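Local coordinates for Lmo0740 protein (Listeria monocytogenes, PDB 4RFA) that probably acts as a Crp-family transcription regulator, pairing a cyclic nucleotide-binding-type domain with a C-terminal winged-helix DNA-binding domain, at residues 161-165 with 175-181. Residues are numbered along the deposited sequence; the frame is centred on the assembly and turned at random.
Sequences LAVEM and IVLPNFI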
# COMPACT_ATOMS: atom_id res chain seq x y z
N LEU A 161 5.20 13.90 -5.28
CA LEU A 161 4.13 14.93 -5.41
C LEU A 161 4.02 15.50 -6.83
O LEU A 161 2.93 15.74 -7.34
CB LEU A 161 4.39 16.03 -4.44
CG LEU A 161 4.29 15.56 -2.99
CD1 LEU A 161 4.73 16.65 -2.05
CD2 LEU A 161 2.89 15.12 -2.61
N ALA A 162 5.15 15.69 -7.51
CA ALA A 162 5.10 16.22 -8.88
C ALA A 162 4.36 15.24 -9.76
O ALA A 162 3.53 15.61 -10.56
CB ALA A 162 6.49 16.45 -9.43
N VAL A 163 4.63 13.97 -9.56
CA VAL A 163 3.88 12.98 -10.28
C VAL A 163 2.39 13.01 -9.85
O VAL A 163 1.51 12.94 -10.70
CB VAL A 163 4.46 11.58 -10.07
CG1 VAL A 163 3.53 10.51 -10.67
CG2 VAL A 163 5.84 11.49 -10.70
N GLU A 164 2.11 13.12 -8.57
CA GLU A 164 0.75 12.98 -8.13
C GLU A 164 -0.14 14.16 -8.42
O GLU A 164 -1.27 13.99 -8.73
CB GLU A 164 0.72 12.80 -6.63
CG GLU A 164 0.88 11.39 -6.19
CD GLU A 164 1.11 11.29 -4.71
OE1 GLU A 164 0.89 12.25 -3.99
OE2 GLU A 164 1.50 10.22 -4.28
N MSE A 165 0.40 15.34 -8.29
CA MSE A 165 -0.36 16.48 -8.00
C MSE A 165 0.22 17.69 -8.62
O MSE A 165 -0.20 18.79 -8.31
CB MSE A 165 0.10 16.58 -6.59
CG MSE A 165 -0.95 17.03 -5.63
SE MSE A 165 -0.06 17.38 -3.97
CE MSE A 165 -0.78 15.77 -3.18
N ILE A 175 7.46 22.09 -13.17
CA ILE A 175 6.27 21.42 -12.65
C ILE A 175 5.95 22.06 -11.32
O ILE A 175 6.81 22.14 -10.45
CB ILE A 175 6.50 19.92 -12.51
CG1 ILE A 175 6.51 19.29 -13.90
CG2 ILE A 175 5.41 19.28 -11.66
CD1 ILE A 175 7.08 17.89 -13.93
N VAL A 176 4.71 22.53 -11.18
CA VAL A 176 4.31 23.35 -10.04
C VAL A 176 3.38 22.56 -9.13
O VAL A 176 2.48 21.88 -9.61
CB VAL A 176 3.58 24.63 -10.48
CG1 VAL A 176 3.30 25.52 -9.28
CG2 VAL A 176 4.42 25.37 -11.52
N LEU A 177 3.59 22.67 -7.83
CA LEU A 177 2.81 21.90 -6.87
C LEU A 177 1.69 22.79 -6.30
O LEU A 177 1.85 23.98 -6.18
CB LEU A 177 3.68 21.38 -5.73
CG LEU A 177 4.83 20.41 -6.05
CD1 LEU A 177 5.45 19.93 -4.76
CD2 LEU A 177 4.41 19.23 -6.91
N PRO A 178 0.59 22.17 -5.86
CA PRO A 178 -0.47 22.94 -5.21
C PRO A 178 -0.02 23.79 -4.03
O PRO A 178 0.91 23.44 -3.29
CB PRO A 178 -1.42 21.87 -4.68
CG PRO A 178 -1.15 20.69 -5.50
CD PRO A 178 0.32 20.72 -5.78
N ASN A 179 -0.79 24.83 -3.82
CA ASN A 179 -0.56 25.84 -2.84
C ASN A 179 -0.51 25.31 -1.43
O ASN A 179 0.24 25.81 -0.60
CB ASN A 179 -1.69 26.85 -2.93
CG ASN A 179 -1.32 28.18 -2.34
OD1 ASN A 179 -1.92 28.63 -1.36
ND2 ASN A 179 -0.33 28.82 -2.94
N PHE A 180 -1.33 24.29 -1.14
CA PHE A 180 -1.37 23.73 0.20
C PHE A 180 -0.08 22.97 0.62
O PHE A 180 0.15 22.74 1.79
CB PHE A 180 -2.64 22.87 0.40
CG PHE A 180 -2.61 21.56 -0.35
CD1 PHE A 180 -1.95 20.47 0.17
CD2 PHE A 180 -3.27 21.44 -1.57
CE1 PHE A 180 -1.93 19.25 -0.50
CE2 PHE A 180 -3.25 20.25 -2.26
CZ PHE A 180 -2.56 19.15 -1.73
N ILE A 181 0.76 22.60 -0.33
CA ILE A 181 2.09 22.08 -0.03
C ILE A 181 3.05 23.24 0.28
O ILE A 181 3.67 23.85 -0.63
CB ILE A 181 2.69 21.24 -1.16
CG1 ILE A 181 1.72 20.15 -1.67
CG2 ILE A 181 4.01 20.61 -0.69
CD1 ILE A 181 1.44 19.04 -0.72
O HOH W 1 -0.28 22.13 -8.88
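Met165 and Pro178 meet where residues 161-165 of helix 150-165 lie against the chain leaving strand 174-176: the carbonyl O of Met165 is 3.2 Å from Pro178 CD, and the backbones come nearest at Met165 and Leu177, 6.4 Å between their CA atoms. The fold is the Crp-type winged helix, and the pairing illustrates how a helix and the second strand of the hairpin that follows it can be joined by apolar packing, since no direct hydrogen bond crosses between 161-165 and 175-181. Beyond the strand the backbone enters a type I beta turn from Pro178 to Ile181, closed by Ile181 N to Pro178 O at 3.1 Å, and this brings Pro178, Phe180 and Ile181 round the selenomethionine at Met165.

That residue buries more surface here than any other. Its chain crosses the proline at about a right angle, with CG 3.7 Å from Pro178 CG. The chain bends at chi3 (-106°), keeping CE near the phenylalanine, while SE makes the closer approach, 3.8 Å from Phe180 CZ in an oblique Met-aromatic contact, 57° off the ring normal. Ile181 adds CD1, 3.9 Å from Met165 SE. Phe75 of strand 72-76, in the N-terminal domain, also touches Met165, Phe180 and Ile181, so the cluster spans the junction between domains.

Nearer the strand, branched methyls press on the helix backbone. Leu177 CD2 comes within 3.7 Å of Ala162 N, and its CD1 meets Leu161 CB. Ile175 sets CG2 anti to its own N; CG2 packs on the methyl of Ala162. Ile219 of the neighbouring strand touches both Ala162 and Leu177. Polar linkage across the contact runs through one water, which donates to Val176 O at 2.9 Å and only weakly to Met165 O.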